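Local coordinates for flavoprotein (Thermotoga maritima, PDB 5V8S) that probably acts as an electron-transferring oxidoreductase that joins a metallo-beta-lactamase-type domain holding a mu-oxo-diiron centre to a flavodoxin-like domain expected to bind FMN, at residues Gly277-Val282 against Phe358-Trp363; Lys284-Ser289 against Arg396-Ala401; Asp288-Lys293 against Ser403-Glu408. The protein carries 1 engineered substitution. One frame throughout, in Å; residues are numbered along the deposited sequence.

All three contacts lie in the flavodoxin-like domain and share helix 278-292. Its start meets strand 354-360 in interaction 1, and its later turns meet helix 395-409 in interactions 2 and 3. Interactions 1 and 2, with centres about 13 Å apart, form continuous packing: Val-282 CG1 lies 3.9 Å from Ile-398 CD1, and Phe-358 CZ 3.9 Å from Ala-401 CB. Interactions 2 and 3 have centres about 8 Å apart and are joined by a weak ion pair, Glu-399 OE2 to Lys-293 NZ at 3.3 Å. None includes a diiron-pocket residue of this chain; at interaction 1, Phe-278 and Trp-363 pack against the second subunit.

Interaction 1 of 3, residues Gly277-Val282 against Phe358-Trp363; sequences GFVENV and FGVHGW
Val-279 and Val-282, one helical turn apart, meet Val-360 and Phe-358 in two purely apolar contacts, with no hydrogen bond between the segments. In the first, methyl meets methyl: Val-279 CG2 lies 3.9 Å from Val-360 CG2. Each valine holds CG1 anti to its own backbone N (175° and 170°), which leaves CG2 beside that N as the branch that touches. In the second, Val-282 presents CG1 to the ring of Phe-358, obliquely, 3.8 Å from Phe-358 CD2. Phe-358 and Val-360 project from the same side of the strand toward the helix, with Gly-359 between them.

Strand 354-360 is the fourth in the 2-1-3-4-5 order of the parallel sheet of a flavodoxin-like fold, and helix 278-292 is the first helix after the opening strand of that sheet. The contact packs the helix start against the sheet near the carboxyl ends of its strands, the end at which flavodoxins bind FMN. Gly-277 is the N-cap, and its O accepts the backbone N-H of Asn-281 at 3.0 Å.

Aromatic side chains of both segments reach the second subunit. Phe-278 meets Phe-132 of the second subunit, while Trp-363 makes edge-to-face contacts with Trp-164 and Phe-124 of that subunit.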
loop_
_atom_site.group_PDB
_atom_site.type_symbol
_atom_site.label_atom_id
_atom_site.label_comp_id
_atom_site.label_asym_id
_atom_site.label_seq_id
_atom_site.Cartn_x
_atom_site.Cartn_y
_atom_site.Cartn_z
ATOM N N GLY A 277 -3.151 6.090 -18.401
ATOM C CA GLY A 277 -3.492 5.295 -19.576
ATOM C C GLY A 277 -2.383 5.140 -20.605
ATOM O O GLY A 277 -2.442 4.213 -21.433
ATOM N N PHE A 278 -1.335 5.946 -20.545
ATOM C CA PHE A 278 -0.226 5.795 -21.482
ATOM C C PHE A 278 0.591 4.536 -21.206
ATOM O O PHE A 278 0.999 3.838 -22.144
ATOM C CB PHE A 278 0.644 7.035 -21.447
ATOM C CG PHE A 278 -0.056 8.249 -21.961
ATOM C CD1 PHE A 278 -0.198 8.449 -23.313
ATOM C CD2 PHE A 278 -0.608 9.164 -21.100
ATOM C CE1 PHE A 278 -0.858 9.543 -23.800
ATOM C CE2 PHE A 278 -1.273 10.285 -21.592
ATOM C CZ PHE A 278 -1.394 10.461 -22.939
ATOM N N VAL A 279 0.852 4.222 -19.935
ATOM C CA VAL A 279 1.532 2.967 -19.623
ATOM C C VAL A 279 0.671 1.782 -20.040
ATOM O O VAL A 279 1.162 0.812 -20.631
ATOM C CB VAL A 279 1.907 2.918 -18.136
ATOM C CG1 VAL A 279 2.507 1.577 -17.801
ATOM C CG2 VAL A 279 2.893 4.033 -17.785
ATOM N N GLU A 280 -0.628 1.839 -19.742
ATOM C CA GLU A 280 -1.518 0.746 -20.123
ATOM C C GLU A 280 -1.475 0.482 -21.627
ATOM O O GLU A 280 -1.499 -0.676 -22.060
ATOM C CB GLU A 280 -2.940 1.081 -19.670
ATOM C CG GLU A 280 -4.059 0.320 -20.386
ATOM C CD GLU A 280 -4.192 -1.072 -19.876
ATOM O OE1 GLU A 280 -3.726 -1.300 -18.749
ATOM O OE2 GLU A 280 -4.737 -1.942 -20.604
ATOM N N ASN A 281 -1.428 1.536 -22.448
ATOM C CA ASN A 281 -1.409 1.318 -23.887
ATOM C C ASN A 281 -0.175 0.546 -24.318
ATOM O O ASN A 281 -0.264 -0.359 -25.159
ATOM C CB ASN A 281 -1.448 2.661 -24.588
ATOM C CG ASN A 281 -2.821 3.279 -24.546
ATOM O OD1 ASN A 281 -3.765 2.679 -24.024
ATOM N ND2 ASN A 281 -2.946 4.487 -25.085
ATOM N N VAL A 282 0.990 0.902 -23.778
ATOM C CA VAL A 282 2.208 0.176 -24.112
ATOM C C VAL A 282 2.155 -1.240 -23.559
ATOM O O VAL A 282 2.554 -2.201 -24.234
ATOM C CB VAL A 282 3.459 0.932 -23.637
ATOM C CG1 VAL A 282 4.697 0.019 -23.730
ATOM C CG2 VAL A 282 3.661 2.200 -24.473
ATOM N N PHE A 358 9.864 -1.155 -18.812
ATOM C CA PHE A 358 9.297 -0.109 -19.647
ATOM C C PHE A 358 9.001 1.066 -18.727
ATOM O O PHE A 358 8.381 0.894 -17.677
ATOM C CB PHE A 358 7.986 -0.577 -20.300
ATOM C CG PHE A 358 8.140 -1.700 -21.299
ATOM C CD1 PHE A 358 8.328 -3.000 -20.882
ATOM C CD2 PHE A 358 8.045 -1.460 -22.654
ATOM C CE1 PHE A 358 8.453 -4.031 -21.811
ATOM C CE2 PHE A 358 8.173 -2.485 -23.580
ATOM C CZ PHE A 358 8.379 -3.770 -23.163
ATOM N N GLY A 359 9.425 2.256 -19.103
ATOM C CA GLY A 359 9.227 3.391 -18.220
ATOM C C GLY A 359 9.041 4.677 -18.984
ATOM O O GLY A 359 9.639 4.876 -20.049
ATOM N N VAL A 360 8.197 5.553 -18.430
ATOM C CA VAL A 360 8.013 6.882 -18.982
ATOM C C VAL A 360 9.262 7.710 -18.734
ATOM O O VAL A 360 9.917 7.589 -17.690
ATOM C CB VAL A 360 6.798 7.516 -18.290
ATOM C CG1 VAL A 360 6.707 8.975 -18.638
ATOM C CG2 VAL A 360 5.531 6.768 -18.706
ATOM N N HIS A 361 9.582 8.579 -19.690
ATOM C CA HIS A 361 10.673 9.535 -19.536
ATOM C C HIS A 361 10.088 10.792 -18.904
ATOM O O HIS A 361 9.442 11.602 -19.579
ATOM C CB HIS A 361 11.299 9.845 -20.887
ATOM C CG HIS A 361 12.443 10.805 -20.811
ATOM N ND1 HIS A 361 13.359 10.790 -19.782
ATOM C CD2 HIS A 361 12.818 11.811 -21.636
ATOM C CE1 HIS A 361 14.249 11.748 -19.974
ATOM N NE2 HIS A 361 13.945 12.380 -21.094
ATOM N N GLY A 362 10.323 10.958 -17.602
ATOM C CA GLY A 362 9.803 12.078 -16.855
ATOM C C GLY A 362 10.828 13.183 -16.663
ATOM O O GLY A 362 11.893 13.219 -17.279
ATOM N N TRP A 363 10.490 14.100 -15.771
ATOM C CA TRP A 363 11.318 15.267 -15.507
ATOM C C TRP A 363 11.748 15.314 -14.050
ATOM O O TRP A 363 11.903 16.390 -13.463
ATOM C CB TRP A 363 10.584 16.541 -15.913
ATOM C CG TRP A 363 9.242 16.707 -15.265
ATOM C CD1 TRP A 363 8.987 17.293 -14.080
ATOM C CD2 TRP A 363 7.974 16.284 -15.786
ATOM N NE1 TRP A 363 7.635 17.274 -13.817
ATOM C CE2 TRP A 363 6.990 16.661 -14.850
ATOM C CE3 TRP A 363 7.579 15.617 -16.945
ATOM C CZ2 TRP A 363 5.638 16.418 -15.045
ATOM C CZ3 TRP A 363 6.227 15.361 -17.133
ATOM C CH2 TRP A 363 5.275 15.766 -16.193
#

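Interaction 2 of 3, residues Lys284-Ser289 against Arg396-Ala401; sequences KKAIDS and RKIEEA
Ala-286 and Ile-398 mark the nearest approach of the two helical backbones, their CA atoms 6.1 Å apart; a second close pair is Ser-289, a turn after Ala-286, and Glu-399, the residue next to Ile-398. The segments 284-289 and 396-401 run in broadly the same direction, with a signed crossing angle of -45° and axes separated by 9.5 Å at their closest. The small side chains of Ala-286 and Ser-289 accompany this near approach.

Ile-398 fills the interface with two different branches. Its CG2 methyl reaches the helix backbone itself, 3.7 Å from Ala-286 CA, and also touches Ala-286 CB. The other branch carries CD1 to the base of Lys-285, 3.8 Å from Lys-285 CB, where the two side chains cross at about a right angle. The lysine then extends onward, so its aliphatic part packs while its ammonium group leads away.

Ser-289 and Glu-399 supply the polar contact. With OG anti to the backbone N (chi1 -177°), the serine aims its hydroxyl toward helix 395-409. Glu-399 bends at chi2 (-72°) to bring its carboxylate back toward the serine, and Ser-289 OG donates to Glu-399 OE1 at 2.5 Å, a very short hydrogen bond whose exact length deserves caution.

Side by side with the apolar packing, this bond gives the hydroxyl of a buried serine an acceptor and would restrain one carboxylate oxygen. The hydroxyl and the weak ion pair with Lys-293 would tend to favour the ionised form of Glu-399, whereas the nearby Glu-292 would oppose it.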
loop_
_atom_site.group_PDB
_atom_site.type_symbol
_atom_site.label_atom_id
_atom_site.label_comp_id
_atom_site.label_asym_id
_atom_site.label_seq_id
_atom_site.Cartn_x
_atom_site.Cartn_y
_atom_site.Cartn_z
ATOM N N LYS A 284 -0.394 -3.189 -22.857
ATOM C CA LYS A 284 -1.303 -4.017 -23.641
ATOM C C LYS A 284 -0.598 -4.584 -24.867
ATOM O O LYS A 284 -0.712 -5.780 -25.163
ATOM C CB LYS A 284 -2.507 -3.169 -24.047
ATOM C CG LYS A 284 -3.403 -3.763 -25.110
ATOM C CD LYS A 284 -4.020 -5.048 -24.633
ATOM C CE LYS A 284 -4.856 -5.704 -25.723
ATOM N NZ LYS A 284 -5.444 -6.973 -25.229
ATOM N N LYS A 285 0.173 -3.753 -25.569
ATOM C CA LYS A 285 0.918 -4.233 -26.726
ATOM C C LYS A 285 2.014 -5.218 -26.323
ATOM O O LYS A 285 2.265 -6.187 -27.037
ATOM C CB LYS A 285 1.476 -3.048 -27.517
ATOM C CG LYS A 285 0.377 -2.206 -28.126
ATOM C CD LYS A 285 0.908 -0.901 -28.678
ATOM C CE LYS A 285 -0.176 -0.139 -29.447
ATOM N NZ LYS A 285 0.290 1.198 -29.879
ATOM N N ALA A 286 2.681 -4.981 -25.188
ATOM C CA ALA A 286 3.701 -5.909 -24.706
ATOM C C ALA A 286 3.085 -7.259 -24.355
ATOM O O ALA A 286 3.662 -8.317 -24.649
ATOM C CB ALA A 286 4.403 -5.292 -23.491
ATOM N N ILE A 287 1.895 -7.240 -23.751
ATOM C CA ILE A 287 1.208 -8.472 -23.388
ATOM C C ILE A 287 0.768 -9.232 -24.634
ATOM O O ILE A 287 0.899 -10.462 -24.705
ATOM C CB ILE A 287 0.029 -8.137 -22.453
ATOM C CG1 ILE A 287 0.571 -7.674 -21.093
ATOM C CG2 ILE A 287 -0.895 -9.330 -22.299
ATOM C CD1 ILE A 287 -0.435 -6.908 -20.220
ATOM N N ASP A 288 0.239 -8.521 -25.639
ATOM C CA ASP A 288 -0.109 -9.189 -26.896
ATOM C C ASP A 288 1.123 -9.819 -27.533
ATOM O O ASP A 288 1.053 -10.930 -28.066
ATOM C CB ASP A 288 -0.762 -8.211 -27.875
ATOM C CG ASP A 288 -2.152 -7.801 -27.446
ATOM O OD1 ASP A 288 -2.742 -8.484 -26.579
ATOM O OD2 ASP A 288 -2.659 -6.797 -27.992
ATOM N N SER A 289 2.261 -9.113 -27.505
ATOM C CA SER A 289 3.483 -9.655 -28.085
ATOM C C SER A 289 3.949 -10.896 -27.328
ATOM O O SER A 289 4.367 -11.888 -27.938
ATOM C CB SER A 289 4.567 -8.587 -28.069
ATOM O OG SER A 289 5.751 -9.046 -28.679
ATOM N N ARG A 396 7.742 -1.104 -32.763
ATOM C CA ARG A 396 8.917 -1.923 -33.036
ATOM C C ARG A 396 9.800 -2.086 -31.798
ATOM O O ARG A 396 10.388 -3.157 -31.579
ATOM C CB ARG A 396 9.681 -1.270 -34.190
ATOM C CG ARG A 396 10.878 -2.004 -34.671
ATOM C CD ARG A 396 11.347 -1.500 -36.033
ATOM N NE ARG A 396 11.977 -2.611 -36.713
ATOM C CZ ARG A 396 11.358 -3.442 -37.545
ATOM N NH1 ARG A 396 10.083 -3.266 -37.861
ATOM N NH2 ARG A 396 12.034 -4.446 -38.074
ATOM N N LYS A 397 9.904 -1.044 -30.970
ATOM C CA LYS A 397 10.718 -1.136 -29.764
ATOM C C LYS A 397 10.113 -2.095 -28.752
ATOM O O LYS A 397 10.849 -2.720 -27.986
ATOM C CB LYS A 397 10.870 0.240 -29.114
ATOM C CG LYS A 397 11.828 1.168 -29.844
ATOM C CD LYS A 397 13.265 0.915 -29.413
ATOM C CE LYS A 397 14.244 1.845 -30.121
ATOM N NZ LYS A 397 14.456 1.467 -31.548
ATOM N N ILE A 398 8.784 -2.196 -28.711
ATOM C CA ILE A 398 8.145 -3.158 -27.820
ATOM C C ILE A 398 8.465 -4.573 -28.279
ATOM O O ILE A 398 8.843 -5.439 -27.485
ATOM C CB ILE A 398 6.623 -2.928 -27.779
ATOM C CG1 ILE A 398 6.282 -1.470 -27.406
ATOM C CG2 ILE A 398 5.980 -3.961 -26.817
ATOM C CD1 ILE A 398 4.797 -1.157 -27.426
ATOM N N GLU A 399 8.296 -4.825 -29.572
ATOM C CA GLU A 399 8.592 -6.143 -30.120
ATOM C C GLU A 399 10.054 -6.514 -29.906
ATOM O O GLU A 399 10.367 -7.678 -29.621
ATOM C CB GLU A 399 8.223 -6.163 -31.606
ATOM C CG GLU A 399 6.805 -6.665 -31.864
ATOM C CD GLU A 399 6.670 -8.171 -31.626
ATOM O OE1 GLU A 399 5.612 -8.620 -31.131
ATOM O OE2 GLU A 399 7.630 -8.911 -31.943
ATOM N N GLU A 400 10.966 -5.545 -30.051
ATOM C CA GLU A 400 12.383 -5.818 -29.824
ATOM C C GLU A 400 12.621 -6.289 -28.399
ATOM O O GLU A 400 13.407 -7.216 -28.165
ATOM C CB GLU A 400 13.234 -4.572 -30.089
ATOM C CG GLU A 400 13.493 -4.282 -31.542
ATOM C CD GLU A 400 14.270 -2.989 -31.758
ATOM O OE1 GLU A 400 14.473 -2.232 -30.780
ATOM O OE2 GLU A 400 14.663 -2.739 -32.920
ATOM N N ALA A 401 11.960 -5.655 -27.430
ATOM C CA ALA A 401 12.179 -6.022 -26.037
ATOM C C ALA A 401 11.664 -7.425 -25.770
ATOM O O ALA A 401 12.331 -8.222 -25.112
ATOM C CB ALA A 401 11.492 -5.023 -25.111
#

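Interaction 3 of 3, residues Asp288-Lys293 against Ser403-Glu408; sequences DSLKEK and SLLKKE
Lys-293 reaches Ser-403 by a chain that stays extended until its last bond, where chi4 (-66°) turns the ammonium group onto the serine hydroxyl. Lys-406 comes from helix 395-409: after a bend at chi2 (71°) its chain runs straight, bringing NZ toward the backbone carbonyl of Lys-293.

Lys-293 NZ donates to Ser-403 OG at 3.0 Å. The same hydroxyl is also bonded to the carbonyl O of Glu-399, one turn earlier in helix 395-409, so it relays between the lysine and the helix backbone; two bonds grip it, which should restrict its rotation.

At the second lysine the link is indirect. Lys-406 NZ stands 3.5 Å from Lys-293 O, and a water connects them: it accepts from Lys-406 NZ at 2.8 Å and gives a weak bond to Lys-293 O at 3.4 Å. Lys-293 is the first residue to leave helical angles, though its N still donates to Ser-289 O; the water-bridged carbonyl therefore belongs to the residue that ends the helix.

Deeper in, the leucines provide the apolar part. Leu-290 CD2 meets Leu-405 CD2 at 4.2 Å, methyl to methyl, the side chains slanting across each other. Leu-290 also packs on Ile-324 and Leu-405 on Ala-322, both of strand 322-327, which places this pair over the central strand of the sheet.

Here the carboxyl-terminal ends of the first and last helices of the flavodoxin-like domain lie together over the parallel sheet, as in the three-layer alpha/beta/alpha sandwich of flavodoxins.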
loop_
_atom_site.group_PDB
_atom_site.type_symbol
_atom_site.label_atom_id
_atom_site.label_comp_id
_atom_site.label_asym_id
_atom_site.label_seq_id
_atom_site.Cartn_x
_atom_site.Cartn_y
_atom_site.Cartn_z
ATOM N N ASP A 288 0.239 -8.521 -25.639
ATOM C CA ASP A 288 -0.109 -9.189 -26.896
ATOM C C ASP A 288 1.123 -9.819 -27.533
ATOM O O ASP A 288 1.053 -10.930 -28.066
ATOM C CB ASP A 288 -0.762 -8.211 -27.875
ATOM C CG ASP A 288 -2.152 -7.801 -27.446
ATOM O OD1 ASP A 288 -2.742 -8.484 -26.579
ATOM O OD2 ASP A 288 -2.659 -6.797 -27.992
ATOM N N SER A 289 2.261 -9.113 -27.505
ATOM C CA SER A 289 3.483 -9.655 -28.085
ATOM C C SER A 289 3.949 -10.896 -27.328
ATOM O O SER A 289 4.367 -11.888 -27.938
ATOM C CB SER A 289 4.567 -8.587 -28.069
ATOM O OG SER A 289 5.751 -9.046 -28.679
ATOM N N LEU A 290 3.904 -10.856 -25.994
ATOM C CA LEU A 290 4.239 -12.038 -25.204
ATOM C C LEU A 290 3.388 -13.226 -25.622
ATOM O O LEU A 290 3.899 -14.337 -25.800
ATOM C CB LEU A 290 4.028 -11.765 -23.717
ATOM C CG LEU A 290 5.068 -10.896 -23.036
ATOM C CD1 LEU A 290 4.492 -10.409 -21.706
ATOM C CD2 LEU A 290 6.379 -11.620 -22.823
ATOM N N LYS A 291 2.077 -13.021 -25.745
ATOM C CA LYS A 291 1.195 -14.113 -26.143
ATOM C C LYS A 291 1.533 -14.630 -27.540
ATOM O O LYS A 291 1.538 -15.842 -27.779
ATOM C CB LYS A 291 -0.257 -13.655 -26.101
ATOM C CG LYS A 291 -0.832 -13.410 -24.710
ATOM C CD LYS A 291 -2.198 -12.749 -24.854
ATOM C CE LYS A 291 -3.029 -12.842 -23.600
ATOM N NZ LYS A 291 -4.215 -11.942 -23.694
ATOM N N GLU A 292 1.822 -13.729 -28.474
ATOM C CA GLU A 292 2.144 -14.153 -29.831
ATOM C C GLU A 292 3.408 -14.997 -29.851
ATOM O O GLU A 292 3.557 -15.878 -30.706
ATOM C CB GLU A 292 2.295 -12.915 -30.717
ATOM C CG GLU A 292 2.591 -13.210 -32.174
ATOM C CD GLU A 292 2.678 -11.944 -33.011
ATOM O OE1 GLU A 292 2.764 -10.842 -32.418
ATOM O OE2 GLU A 292 2.650 -12.053 -34.256
ATOM N N LYS A 293 4.316 -14.764 -28.909
ATOM C CA LYS A 293 5.546 -15.535 -28.820
ATOM C C LYS A 293 5.443 -16.757 -27.907
ATOM O O LYS A 293 6.469 -17.390 -27.636
ATOM C CB LYS A 293 6.707 -14.629 -28.408
ATOM C CG LYS A 293 7.104 -13.658 -29.516
ATOM C CD LYS A 293 8.071 -12.610 -29.032
ATOM C CE LYS A 293 8.245 -11.487 -30.050
ATOM N NZ LYS A 293 8.883 -11.947 -31.304
ATOM N N SER A 403 11.269 -9.803 -27.957
ATOM C CA SER A 403 12.168 -10.729 -28.647
ATOM C C SER A 403 13.460 -10.948 -27.870
ATOM O O SER A 403 13.991 -12.064 -27.834
ATOM C CB SER A 403 12.496 -10.209 -30.041
ATOM O OG SER A 403 11.352 -10.220 -30.871
ATOM N N LEU A 404 13.991 -9.893 -27.255
ATOM C CA LEU A 404 15.188 -10.033 -26.432
ATOM C C LEU A 404 14.935 -10.982 -25.270
ATOM O O LEU A 404 15.769 -11.848 -24.964
ATOM C CB LEU A 404 15.606 -8.655 -25.921
ATOM C CG LEU A 404 16.933 -8.539 -25.176
ATOM C CD1 LEU A 404 18.079 -8.853 -26.113
ATOM C CD2 LEU A 404 17.074 -7.142 -24.579
ATOM N N LEU A 405 13.771 -10.847 -24.629
ATOM C CA LEU A 405 13.403 -11.739 -23.535
ATOM C C LEU A 405 13.280 -13.184 -24.014
ATOM O O LEU A 405 13.753 -14.113 -23.349
ATOM C CB LEU A 405 12.087 -11.259 -22.924
ATOM C CG LEU A 405 11.605 -12.100 -21.749
ATOM C CD1 LEU A 405 12.630 -12.067 -20.622
ATOM C CD2 LEU A 405 10.263 -11.618 -21.257
ATOM N N LYS A 406 12.644 -13.394 -25.169
ATOM C CA LYS A 406 12.504 -14.744 -25.715
ATOM C C LYS A 406 13.868 -15.371 -25.995
ATOM O O LYS A 406 14.084 -16.560 -25.730
ATOM C CB LYS A 406 11.658 -14.679 -26.988
ATOM C CG LYS A 406 11.483 -16.002 -27.742
ATOM C CD LYS A 406 10.589 -16.923 -26.962
ATOM C CE LYS A 406 10.267 -18.196 -27.737
ATOM N NZ LYS A 406 9.479 -19.086 -26.860
ATOM N N LYS A 407 14.800 -14.585 -26.531
ATOM C CA LYS A 407 16.157 -15.062 -26.759
ATOM C C LYS A 407 16.813 -15.508 -25.457
ATOM O O LYS A 407 17.490 -16.549 -25.406
ATOM C CB LYS A 407 16.950 -13.936 -27.423
ATOM C CG LYS A 407 18.385 -14.246 -27.718
ATOM C CD LYS A 407 19.050 -13.063 -28.394
ATOM C CE LYS A 407 20.410 -13.415 -28.947
ATOM N NZ LYS A 407 20.339 -14.395 -30.100
ATOM N N GLU A 408 16.610 -14.738 -24.384
ATOM C CA GLU A 408 17.216 -15.075 -23.103
ATOM C C GLU A 408 16.599 -16.338 -22.509
ATOM O O GLU A 408 17.306 -17.158 -21.927
ATOM C CB GLU A 408 17.040 -13.906 -22.135
ATOM C CG GLU A 408 17.597 -14.138 -20.736
ATOM C CD GLU A 408 19.104 -13.973 -20.671
ATOM O OE1 GLU A 408 19.713 -13.595 -21.696
ATOM O OE2 GLU A 408 19.673 -14.209 -19.584
HETATM O O HOH W 1 7.502 -19.066 -24.894
#